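PDB 4XRI: importin-95 from Chaetomium thermophilum, which acts as a nuclear transport receptor of the importin-beta family, carrying various protein cargoes into the nucleus, and probably binds a small GTPase. Local coordinates for residues A69-F74 with I124-A129; V335-L340 with V397-A402; K599-Q604 with S634-A639; E765-A770 with F795-S800. The protein carries 2 engineered substitutions. All blocks are in the same frame, centred on the assembly; numbering follows the deposited sequence.

Interaction 1 (A69-F74 with I124-A129); sequences ALKNAF and IAAIAA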
loop_
_atom_site.group_PDB
_atom_site.type_symbol
_atom_site.label_atom_id
_atom_site.label_comp_id
_atom_site.label_asym_id
_atom_site.label_seq_id
_atom_site.Cartn_x
_atom_site.Cartn_y
_atom_site.Cartn_z
ATOM N N ALA A 69 26.411 14.711 9.968
ATOM C CA ALA A 69 26.674 15.618 8.857
ATOM C C ALA A 69 27.779 15.071 7.963
ATOM O O ALA A 69 27.695 15.148 6.737
ATOM C CB ALA A 69 27.046 17.001 9.376
ATOM N N LEU A 70 28.810 14.518 8.592
ATOM C CA LEU A 70 29.924 13.903 7.879
ATOM C C LEU A 70 29.454 12.713 7.054
ATOM O O LEU A 70 29.807 12.577 5.883
ATOM C CB LEU A 70 31.007 13.466 8.866
ATOM C CG LEU A 70 32.221 12.734 8.292
ATOM C CD1 LEU A 70 32.978 13.622 7.321
ATOM C CD2 LEU A 70 33.131 12.265 9.421
ATOM N N LYS A 71 28.656 11.854 7.680
ATOM C CA LYS A 71 28.062 10.707 7.004
ATOM C C LYS A 71 27.257 11.146 5.787
ATOM O O LYS A 71 27.359 10.553 4.712
ATOM C CB LYS A 71 27.171 9.920 7.973
ATOM C CG LYS A 71 26.504 8.686 7.372
ATOM C CD LYS A 71 25.048 8.948 6.999
ATOM C CE LYS A 71 24.211 9.328 8.210
ATOM N NZ LYS A 71 22.778 9.523 7.845
ATOM N N ASN A 72 26.460 12.195 5.966
ATOM C CA ASN A 72 25.598 12.697 4.904
ATOM C C ASN A 72 26.358 13.425 3.804
ATOM O O ASN A 72 25.790 13.763 2.765
ATOM C CB ASN A 72 24.538 13.632 5.485
ATOM C CG ASN A 72 23.479 12.894 6.277
ATOM O OD1 ASN A 72 23.257 11.702 6.075
ATOM N ND2 ASN A 72 22.813 13.605 7.178
ATOM N N ALA A 73 27.643 13.669 4.034
ATOM C CA ALA A 73 28.455 14.388 3.061
ATOM C C ALA A 73 28.796 13.508 1.865
ATOM O O ALA A 73 29.130 14.010 0.792
ATOM C CB ALA A 73 29.724 14.912 3.709
ATOM N N PHE A 74 28.703 12.195 2.048
ATOM C CA PHE A 74 28.979 11.261 0.962
ATOM C C PHE A 74 28.110 10.008 1.050
ATOM O O PHE A 74 28.544 8.917 0.685
ATOM C CB PHE A 74 30.461 10.875 0.951
ATOM C CG PHE A 74 31.015 10.541 2.309
ATOM C CD1 PHE A 74 30.927 9.255 2.811
ATOM C CD2 PHE A 74 31.633 11.513 3.077
ATOM C CE1 PHE A 74 31.440 8.945 4.057
ATOM C CE2 PHE A 74 32.148 11.211 4.323
ATOM C CZ PHE A 74 32.053 9.923 4.813
ATOM N N ILE A 124 31.818 5.199 9.510
ATOM C CA ILE A 124 32.622 4.073 9.050
ATOM C C ILE A 124 31.860 3.189 8.062
ATOM O O ILE A 124 32.416 2.747 7.054
ATOM C CB ILE A 124 33.102 3.231 10.247
ATOM C CG1 ILE A 124 34.232 3.967 10.968
ATOM C CG2 ILE A 124 33.563 1.849 9.797
ATOM C CD1 ILE A 124 34.620 3.355 12.283
ATOM N N ALA A 125 30.585 2.950 8.351
ATOM C CA ALA A 125 29.729 2.151 7.480
ATOM C C ALA A 125 29.574 2.811 6.115
ATOM O O ALA A 125 29.616 2.140 5.081
ATOM C CB ALA A 125 28.366 1.946 8.123
ATOM N N ALA A 126 29.399 4.129 6.126
ATOM C CA ALA A 126 29.229 4.905 4.902
ATOM C C ALA A 126 30.485 4.853 4.036
ATOM O O ALA A 126 30.405 4.699 2.815
ATOM C CB ALA A 126 28.880 6.342 5.234
ATOM N N ILE A 127 31.643 4.984 4.674
ATOM C CA ILE A 127 32.916 4.915 3.966
ATOM C C ILE A 127 33.154 3.505 3.433
ATOM O O ILE A 127 33.591 3.323 2.294
ATOM C CB ILE A 127 34.090 5.322 4.872
ATOM C CG1 ILE A 127 33.949 6.781 5.309
ATOM C CG2 ILE A 127 35.416 5.106 4.160
ATOM C CD1 ILE A 127 35.068 7.256 6.209
ATOM N N ALA A 128 32.852 2.513 4.264
ATOM C CA ALA A 128 33.055 1.113 3.906
ATOM C C ALA A 128 32.232 0.714 2.685
ATOM O O ALA A 128 32.692 -0.057 1.842
ATOM C CB ALA A 128 32.715 0.213 5.085
ATOM N N ALA A 129 31.016 1.245 2.598
ATOM C CA ALA A 129 30.121 0.946 1.485
ATOM C C ALA A 129 30.729 1.402 0.163
ATOM O O ALA A 129 30.431 0.852 -0.898
ATOM C CB ALA A 129 28.770 1.602 1.701
HETATM O O HOH W 1 28.247 5.625 1.399
#
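In the N-terminal part of the HEAT-repeat solenoid, Lys71 and Phe74 meet Ala126 and Ile127 on helix 114-131. Lys71 lies on helix 60-72, and Phe74 follows in the turn after it. The Phe74 ring does most of the touching. Its CE1 comes 3.5 Å from Ile127 CG1, and the same CE1 is 3.8 Å from Ala126 CB. Both partners approach the ring obliquely. Phe74 starts out toward helix 114-131, and its chi1 of 45°, with CG between the backbone N and the carbonyl carbon, carries CE1 to Ile127. Lys71 O lies 4.2 Å above one face of the Phe74 ring, offset toward its rim. Lys71 adds its own methylene, with CG 4.0 Å from Ala126 CB. Its chain then bends, and NZ donates a 2.8 Å hydrogen bond to Asn72 OD1, tilted 30° from the carbonyl plane. Cutting Lys71 back to an alanine would probably open a gap beside the Ala126 methyl and leave Asn72 OD1 without its ammonium donor. Trp89 packs against the Phe74 ring, their planes at about 45°. Val101 and Lys102 of helix 95-108 touch Ile127. A water bridges the backbones, donating at 2.7 Å to Ala126 O and weakly, at 3.4 Å, to Phe74 O.

Interaction 2 (V335-L340 with V397-A402); sequences VLLQLL and VSAFGA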
loop_
_atom_site.group_PDB
_atom_site.type_symbol
_atom_site.label_atom_id
_atom_site.label_comp_id
_atom_site.label_asym_id
_atom_site.label_seq_id
_atom_site.Cartn_x
_atom_site.Cartn_y
_atom_site.Cartn_z
ATOM N N VAL A 335 -3.287 -15.941 26.140
ATOM C CA VAL A 335 -2.415 -14.848 26.559
ATOM C C VAL A 335 -2.768 -13.564 25.815
ATOM O O VAL A 335 -2.803 -12.482 26.405
ATOM C CB VAL A 335 -0.927 -15.186 26.325
ATOM C CG1 VAL A 335 -0.056 -13.968 26.579
ATOM C CG2 VAL A 335 -0.501 -16.339 27.221
ATOM N N LEU A 336 -3.035 -13.696 24.518
ATOM C CA LEU A 336 -3.442 -12.562 23.694
ATOM C C LEU A 336 -4.722 -11.928 24.222
ATOM O O LEU A 336 -4.827 -10.706 24.323
ATOM C CB LEU A 336 -3.637 -12.997 22.241
ATOM C CG LEU A 336 -2.364 -13.246 21.433
ATOM C CD1 LEU A 336 -2.716 -13.817 20.073
ATOM C CD2 LEU A 336 -1.580 -11.953 21.294
ATOM N N LEU A 337 -5.692 -12.775 24.551
ATOM C CA LEU A 337 -6.964 -12.328 25.106
ATOM C C LEU A 337 -6.761 -11.587 26.420
ATOM O O LEU A 337 -7.428 -10.591 26.696
ATOM C CB LEU A 337 -7.898 -13.523 25.310
ATOM C CG LEU A 337 -8.248 -14.255 24.012
ATOM C CD1 LEU A 337 -8.913 -15.590 24.284
ATOM C CD2 LEU A 337 -9.139 -13.380 23.152
ATOM N N GLN A 338 -5.830 -12.087 27.226
ATOM C CA GLN A 338 -5.483 -11.455 28.492
ATOM C C GLN A 338 -4.889 -10.068 28.251
ATOM O O GLN A 338 -5.138 -9.129 29.011
ATOM C CB GLN A 338 -4.500 -12.333 29.271
ATOM C CG GLN A 338 -4.579 -12.175 30.774
ATOM C CD GLN A 338 -3.599 -13.078 31.499
ATOM O OE1 GLN A 338 -2.637 -13.569 30.908
ATOM N NE2 GLN A 338 -3.844 -13.307 32.786
ATOM N N LEU A 339 -4.108 -9.948 27.182
ATOM C CA LEU A 339 -3.467 -8.685 26.836
ATOM C C LEU A 339 -4.466 -7.665 26.304
ATOM O O LEU A 339 -4.204 -6.463 26.325
ATOM C CB LEU A 339 -2.361 -8.912 25.804
ATOM C CG LEU A 339 -1.102 -9.613 26.315
ATOM C CD1 LEU A 339 -0.118 -9.835 25.179
ATOM C CD2 LEU A 339 -0.461 -8.803 27.436
ATOM N N LEU A 340 -5.607 -8.148 25.823
ATOM C CA LEU A 340 -6.670 -7.261 25.367
ATOM C C LEU A 340 -7.218 -6.440 26.530
ATOM O O LEU A 340 -7.746 -5.348 26.331
ATOM C CB LEU A 340 -7.803 -8.052 24.706
ATOM C CG LEU A 340 -7.535 -8.676 23.332
ATOM C CD1 LEU A 340 -8.824 -9.199 22.719
ATOM C CD2 LEU A 340 -6.863 -7.674 22.398
ATOM N N VAL A 397 -15.882 -8.235 23.677
ATOM C CA VAL A 397 -16.509 -7.872 22.409
ATOM C C VAL A 397 -15.457 -7.729 21.311
ATOM O O VAL A 397 -15.695 -8.108 20.165
ATOM C CB VAL A 397 -17.332 -6.564 22.521
ATOM C CG1 VAL A 397 -18.522 -6.770 23.444
ATOM C CG2 VAL A 397 -16.475 -5.414 23.010
ATOM N N SER A 398 -14.292 -7.196 21.671
ATOM C CA SER A 398 -13.190 -7.038 20.726
ATOM C C SER A 398 -12.766 -8.389 20.176
ATOM O O SER A 398 -12.639 -8.569 18.961
ATOM C CB SER A 398 -11.994 -6.349 21.389
ATOM O OG SER A 398 -12.292 -5.003 21.714
ATOM N N ALA A 399 -12.553 -9.336 21.084
ATOM C CA ALA A 399 -12.148 -10.688 20.718
ATOM C C ALA A 399 -13.149 -11.335 19.772
ATOM O O ALA A 399 -12.767 -11.966 18.791
ATOM C CB ALA A 399 -11.980 -11.541 21.965
ATOM N N PHE A 400 -14.430 -11.165 20.083
ATOM C CA PHE A 400 -15.514 -11.744 19.298
ATOM C C PHE A 400 -15.460 -11.261 17.853
ATOM O O PHE A 400 -15.495 -12.059 16.913
ATOM C CB PHE A 400 -16.865 -11.392 19.916
ATOM C CG PHE A 400 -18.000 -12.214 19.390
ATOM C CD1 PHE A 400 -19.030 -11.625 18.680
ATOM C CD2 PHE A 400 -18.039 -13.580 19.611
ATOM C CE1 PHE A 400 -20.084 -12.386 18.204
ATOM C CE2 PHE A 400 -19.084 -14.345 19.136
ATOM C CZ PHE A 400 -20.110 -13.747 18.430
ATOM N N GLY A 401 -15.364 -9.947 17.681
ATOM C CA GLY A 401 -15.243 -9.364 16.360
ATOM C C GLY A 401 -13.946 -9.760 15.682
ATOM O O GLY A 401 -13.911 -9.948 14.468
ATOM N N ALA A 402 -12.886 -9.901 16.472
ATOM C CA ALA A 402 -11.546 -10.167 15.944
ATOM C C ALA A 402 -11.421 -11.488 15.181
ATOM O O ALA A 402 -10.608 -11.598 14.263
ATOM C CB ALA A 402 -10.527 -10.134 17.078
#
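Ala399 is the focus of this contact, and two leucines of helix 324-340 close on its single methyl. Leu337 makes the tight approach, with CD2 at 3.6 Å from Ala399 CB. Leu337 leaves its backbone without aiming at the other helix, but its end comes nearer. Its CG stands anti to the carbonyl carbon (chi1 -62°), and one branch of the fork, CD2, reaches across. Leu340 does point toward helix 390-402. Its CD1 rests 4.0 Å from Ala399 CB and 4.1 Å from Ala399 N, close to the backbone as well as the methyl. The two leucine methyls sit side by side against one side of the Ala399 methyl. The packing is wholly apolar, and no hydrogen bond crosses it.

This is helix packing within a HEAT-repeat solenoid. Segments 335-340 and 397-402 run at 132° between their N-to-C directions. Their axes come within 10.4 Å, and the short alanine is what the two leucines reach toward. Leu362 of helix 354-369 and Phe380 of helix 374-384 also touch Leu337, while Val377 of helix 374-384 packs on Ala399. The tight part is therefore walled in by helices that lie between the two segments in the chain.

The Ser398 side is looser. This residue is partly exposed, and it meets Leu340 only through a distant carbon contact, Leu340 CD1 to Ser398 CB at 4.5 Å. The polar end of Ser398 turns to its own helix, where OG is hydrogen-bonded to Asp394 O.

Interaction 3 (K599-Q604 with S634-A639); sequences KEIAPQ and SALANA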
loop_
_atom_site.group_PDB
_atom_site.type_symbol
_atom_site.label_atom_id
_atom_site.label_comp_id
_atom_site.label_asym_id
_atom_site.label_seq_id
_atom_site.Cartn_x
_atom_site.Cartn_y
_atom_site.Cartn_z
ATOM N N LYS A 599 -30.364 7.302 -16.496
ATOM C CA LYS A 599 -31.081 8.180 -17.421
ATOM C C LYS A 599 -32.038 9.147 -16.726
ATOM O O LYS A 599 -32.312 10.235 -17.232
ATOM C CB LYS A 599 -31.863 7.341 -18.435
ATOM C CG LYS A 599 -30.996 6.520 -19.369
ATOM C CD LYS A 599 -30.391 7.384 -20.457
ATOM C CE LYS A 599 -29.521 6.558 -21.383
ATOM N NZ LYS A 599 -30.267 5.397 -21.940
ATOM N N GLU A 600 -32.538 8.743 -15.564
ATOM C CA GLU A 600 -33.537 9.528 -14.846
ATOM C C GLU A 600 -32.959 10.802 -14.228
ATOM O O GLU A 600 -33.700 11.640 -13.715
ATOM C CB GLU A 600 -34.184 8.674 -13.756
ATOM C CG GLU A 600 -34.803 7.380 -14.268
ATOM C CD GLU A 600 -35.818 7.617 -15.368
ATOM O OE1 GLU A 600 -36.633 8.554 -15.238
ATOM O OE2 GLU A 600 -35.795 6.872 -16.370
ATOM N N ILE A 601 -31.638 10.946 -14.281
ATOM C CA ILE A 601 -30.964 12.114 -13.716
ATOM C C ILE A 601 -31.110 13.334 -14.620
ATOM O O ILE A 601 -30.913 14.467 -14.185
ATOM C CB ILE A 601 -29.456 11.846 -13.488
ATOM C CG1 ILE A 601 -28.851 12.859 -12.511
ATOM C CG2 ILE A 601 -28.696 11.886 -14.803
ATOM C CD1 ILE A 601 -29.356 12.733 -11.098
ATOM N N ALA A 602 -31.473 13.085 -15.875
ATOM C CA ALA A 602 -31.474 14.098 -16.933
ATOM C C ALA A 602 -32.114 15.454 -16.576
ATOM O O ALA A 602 -31.552 16.494 -16.918
ATOM C CB ALA A 602 -32.150 13.527 -18.181
ATOM N N PRO A 603 -33.281 15.459 -15.894
ATOM C CA PRO A 603 -33.872 16.769 -15.587
ATOM C C PRO A 603 -33.020 17.669 -14.689
ATOM O O PRO A 603 -33.249 18.877 -14.659
ATOM C CB PRO A 603 -35.180 16.400 -14.877
ATOM C CG PRO A 603 -35.531 15.075 -15.420
ATOM C CD PRO A 603 -34.219 14.367 -15.573
ATOM N N GLN A 604 -32.057 17.098 -13.976
ATOM C CA GLN A 604 -31.216 17.893 -13.089
ATOM C C GLN A 604 -29.820 18.112 -13.663
ATOM O O GLN A 604 -28.948 18.664 -12.994
ATOM C CB GLN A 604 -31.122 17.229 -11.716
ATOM C CG GLN A 604 -32.419 17.277 -10.927
ATOM C CD GLN A 604 -32.233 16.909 -9.470
ATOM O OE1 GLN A 604 -32.185 17.780 -8.601
ATOM N NE2 GLN A 604 -32.123 15.614 -9.194
ATOM N N SER A 634 -18.138 12.650 -14.954
ATOM C CA SER A 634 -18.007 11.387 -15.671
ATOM C C SER A 634 -19.265 10.544 -15.514
ATOM O O SER A 634 -19.746 9.937 -16.473
ATOM C CB SER A 634 -16.789 10.605 -15.174
ATOM O OG SER A 634 -16.791 9.282 -15.681
ATOM N N ALA A 635 -19.791 10.519 -14.293
ATOM C CA ALA A 635 -21.027 9.805 -13.992
ATOM C C ALA A 635 -22.187 10.367 -14.804
ATOM O O ALA A 635 -22.974 9.620 -15.384
ATOM C CB ALA A 635 -21.334 9.882 -12.511
ATOM N N LEU A 636 -22.273 11.692 -14.857
ATOM C CA LEU A 636 -23.352 12.358 -15.575
ATOM C C LEU A 636 -23.269 12.095 -17.076
ATOM O O LEU A 636 -24.292 11.931 -17.743
ATOM C CB LEU A 636 -23.329 13.863 -15.307
ATOM C CG LEU A 636 -24.546 14.602 -15.865
ATOM C CD1 LEU A 636 -25.805 14.153 -15.136
ATOM C CD2 LEU A 636 -24.373 16.109 -15.778
ATOM N N ALA A 637 -22.052 12.052 -17.604
ATOM C CA ALA A 637 -21.857 11.794 -19.025
ATOM C C ALA A 637 -22.278 10.370 -19.375
ATOM O O ALA A 637 -22.915 10.141 -20.401
ATOM C CB ALA A 637 -20.401 12.037 -19.419
ATOM N N ASN A 638 -21.915 9.420 -18.518
ATOM C CA ASN A 638 -22.279 8.020 -18.711
ATOM C C ASN A 638 -23.786 7.816 -18.631
ATOM O O ASN A 638 -24.343 6.950 -19.305
ATOM C CB ASN A 638 -21.580 7.140 -17.674
ATOM C CG ASN A 638 -22.010 5.686 -17.757
ATOM O OD1 ASN A 638 -21.452 4.906 -18.529
ATOM N ND2 ASN A 638 -22.999 5.313 -16.953
ATOM N N ALA A 639 -24.437 8.629 -17.806
ATOM C CA ALA A 639 -25.869 8.509 -17.574
ATOM C C ALA A 639 -26.685 9.169 -18.683
ATOM O O ALA A 639 -27.683 8.614 -19.141
ATOM C CB ALA A 639 -26.235 9.110 -16.227
#
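Ile601 and Leu636 make the apolar part of the contact. Ile601 CG2 sits 3.7 Å from Leu636 CD1, and the two side chains are nearly perpendicular. The same CG2 is 4.0 Å from Ala639 CB, so one methyl bridges two residues a turn apart on helix 625-640. The first torsion of Leu636 (chi1 -172°) extends CG away from the backbone N, and this brings CD1 over to Ile601.

A second kind of contact is between a lysine chain and a carbonyl. Lys599 lies along Ala639, with CD 3.3 Å from Ala639 O and CE 3.6 Å from the same oxygen. These are carbon contacts, not hydrogen bonds. The amine of Lys599 has a long, weak ion pair with Glu641.

Backbone bonds shape the link itself. Ala602 N bonds to Lys599 O at 3.3 Å, and Gln604 N to Ile601 O at 2.9 Å. Gln604 then takes the N-cap position of helix 605-616.

The contact packs the link between helices 573-597 and 605-616 onto helix 625-640 in the HEAT-repeat solenoid. Val594 and Ile608 touch Ile601, and Ile608 and Met609 touch Leu636.

Interaction 4 (E765-A770 with F795-S800); sequences EGIMDA and FALLNS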
loop_
_atom_site.group_PDB
_atom_site.type_symbol
_atom_site.label_atom_id
_atom_site.label_comp_id
_atom_site.label_asym_id
_atom_site.label_seq_id
_atom_site.Cartn_x
_atom_site.Cartn_y
_atom_site.Cartn_z
ATOM N N GLU A 765 -1.856 -3.489 -22.086
ATOM C CA GLU A 765 -3.312 -3.435 -22.048
ATOM C C GLU A 765 -3.773 -2.240 -22.869
ATOM O O GLU A 765 -4.686 -2.345 -23.690
ATOM C CB GLU A 765 -3.832 -3.323 -20.611
ATOM C CG GLU A 765 -3.747 -4.600 -19.801
ATOM C CD GLU A 765 -4.286 -4.420 -18.394
ATOM O OE1 GLU A 765 -5.078 -3.478 -18.176
ATOM O OE2 GLU A 765 -3.911 -5.213 -17.504
ATOM N N GLY A 766 -3.120 -1.105 -22.636
ATOM C CA GLY A 766 -3.403 0.122 -23.354
ATOM C C GLY A 766 -3.171 -0.015 -24.844
ATOM O O GLY A 766 -4.027 0.369 -25.640
ATOM N N ILE A 767 -2.020 -0.567 -25.221
ATOM C CA ILE A 767 -1.691 -0.768 -26.629
ATOM C C ILE A 767 -2.740 -1.621 -27.332
ATOM O O ILE A 767 -3.212 -1.282 -28.417
ATOM C CB ILE A 767 -0.322 -1.451 -26.816
ATOM C CG1 ILE A 767 0.785 -0.674 -26.105
ATOM C CG2 ILE A 767 -0.010 -1.582 -28.295
ATOM C CD1 ILE A 767 2.136 -1.360 -26.159
ATOM N N MET A 768 -3.104 -2.729 -26.696
ATOM C CA MET A 768 -4.066 -3.662 -27.270
ATOM C C MET A 768 -5.442 -3.022 -27.421
ATOM O O MET A 768 -6.126 -3.236 -28.420
ATOM C CB MET A 768 -4.160 -4.920 -26.409
ATOM C CG MET A 768 -4.546 -6.167 -27.178
ATOM S SD MET A 768 -3.466 -6.478 -28.583
ATOM C CE MET A 768 -1.864 -6.466 -27.798
ATOM N N ASP A 769 -5.836 -2.231 -26.428
ATOM C CA ASP A 769 -7.080 -1.473 -26.508
ATOM C C ASP A 769 -7.028 -0.507 -27.685
ATOM O O ASP A 769 -8.003 -0.361 -28.423
ATOM C CB ASP A 769 -7.343 -0.708 -25.208
ATOM C CG ASP A 769 -7.655 -1.627 -24.042
ATOM O OD1 ASP A 769 -7.988 -2.807 -24.278
ATOM O OD2 ASP A 769 -7.577 -1.162 -22.887
ATOM N N ALA A 770 -5.882 0.149 -27.848
ATOM C CA ALA A 770 -5.676 1.099 -28.934
ATOM C C ALA A 770 -5.849 0.419 -30.286
ATOM O O ALA A 770 -6.641 0.870 -31.113
ATOM C CB ALA A 770 -4.298 1.738 -28.831
ATOM N N PHE A 795 0.754 -8.610 -34.612
ATOM C CA PHE A 795 1.031 -10.019 -34.346
ATOM C C PHE A 795 2.296 -10.181 -33.515
ATOM O O PHE A 795 2.369 -11.044 -32.637
ATOM C CB PHE A 795 1.170 -10.802 -35.653
ATOM C CG PHE A 795 -0.139 -11.238 -36.243
ATOM C CD1 PHE A 795 -0.717 -10.532 -37.285
ATOM C CD2 PHE A 795 -0.790 -12.360 -35.759
ATOM C CE1 PHE A 795 -1.919 -10.937 -37.831
ATOM C CE2 PHE A 795 -1.993 -12.768 -36.301
ATOM C CZ PHE A 795 -2.559 -12.054 -37.338
ATOM N N ALA A 796 3.290 -9.345 -33.803
ATOM C CA ALA A 796 4.561 -9.369 -33.088
ATOM C C ALA A 796 4.349 -9.160 -31.594
ATOM O O ALA A 796 4.898 -9.891 -30.769
ATOM C CB ALA A 796 5.503 -8.311 -33.644
ATOM N N LEU A 797 3.542 -8.161 -31.255
ATOM C CA LEU A 797 3.222 -7.873 -29.863
ATOM C C LEU A 797 2.412 -8.999 -29.234
ATOM O O LEU A 797 2.672 -9.398 -28.099
ATOM C CB LEU A 797 2.458 -6.555 -29.755
ATOM C CG LEU A 797 1.908 -6.211 -28.371
ATOM C CD1 LEU A 797 3.014 -6.217 -27.324
ATOM C CD2 LEU A 797 1.237 -4.863 -28.422
ATOM N N LEU A 798 1.428 -9.500 -29.977
ATOM C CA LEU A 798 0.624 -10.637 -29.535
ATOM C C LEU A 798 1.511 -11.808 -29.128
ATOM O O LEU A 798 1.284 -12.448 -28.101
ATOM C CB LEU A 798 -0.344 -11.077 -30.638
ATOM C CG LEU A 798 -1.591 -10.225 -30.875
ATOM C CD1 LEU A 798 -2.325 -10.714 -32.120
ATOM C CD2 LEU A 798 -2.506 -10.274 -29.665
ATOM N N ASN A 799 2.530 -12.072 -29.938
ATOM C CA ASN A 799 3.476 -13.142 -29.658
ATOM C C ASN A 799 4.335 -12.845 -28.437
ATOM O O ASN A 799 4.632 -13.739 -27.644
ATOM C CB ASN A 799 4.367 -13.393 -30.875
ATOM C CG ASN A 799 5.380 -14.492 -30.636
ATOM O OD1 ASN A 799 5.025 -15.666 -30.530
ATOM N ND2 ASN A 799 6.652 -14.117 -30.554
ATOM N N SER A 800 4.734 -11.585 -28.292
ATOM C CA SER A 800 5.540 -11.163 -27.153
ATOM C C SER A 800 4.770 -11.360 -25.854
ATOM O O SER A 800 5.327 -11.797 -24.845
ATOM C CB SER A 800 5.959 -9.700 -27.306
ATOM O OG SER A 800 6.847 -9.315 -26.271
#
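Leu797 meets Ile767 and Met768 in an apolar contact, mainly methyl on methyl. Leu797 CD2 is the shared atom. It lies 3.5 Å from Ile767 CG2 and 3.5 Å from Met768 CE, so one branch touches both residues of helix 754-780. The side chains of Ile767 and Leu797 meet at a slant. Those of Met768 and Leu797 lie side by side and run in opposite senses, which also brings Met768 CE 3.8 Å from Leu797 CG. Met768 gets there by folding. Its chain bends at the second and third torsions, chi2 and chi3 both near 54°, and this carries the terminal methyl back over Leu797.

The thioether makes a second, looser contact. Met768 SD lies 4.1 Å from Leu798 CD2, and these two side chains are set roughly square to each other. The sulfur and the methyl of one methionine thus serve two consecutive leucines. No hydrogen bond crosses between the segments.

Segments 765-770 and 795-800 are closer to antiparallel than to parallel, at 145°. Their axes approach to 11.6 Å, and Ile767, Met768, Leu797 and Leu798 fill the distance.

All four touching residues are buried in the C-terminal part of the helical solenoid. Leu740 and Ala743 of helix 730-743 and Leu715 of helix 711-725 pack on Ile767. Val818 of helix 809-825 covers Met768, and Trp839 of helix 838-849 lies against Leu798.

Overall arrangement
The four interactions lie in series along one HEAT-repeat solenoid, and none touches another. No two use the same helices. Interactions 1 and 3 lie on opposite sides of the chain's centre, about 61 Å apart between centres. Interactions 3 and 4 are the closest pair, yet their nearest atoms are about 16 Å apart. Interactions 2 and 4 are buried helix-helix packings of apolar side chains. Interactions 1 and 3 instead involve chain beyond a helix end, and each adds the carbon chain of a lysine, against a methyl in interaction 1 and a carbonyl oxygen in interaction 3. Interaction 1 is partly buried and includes a bridging water. Interaction 3 is mostly buried, but its lysine is exposed.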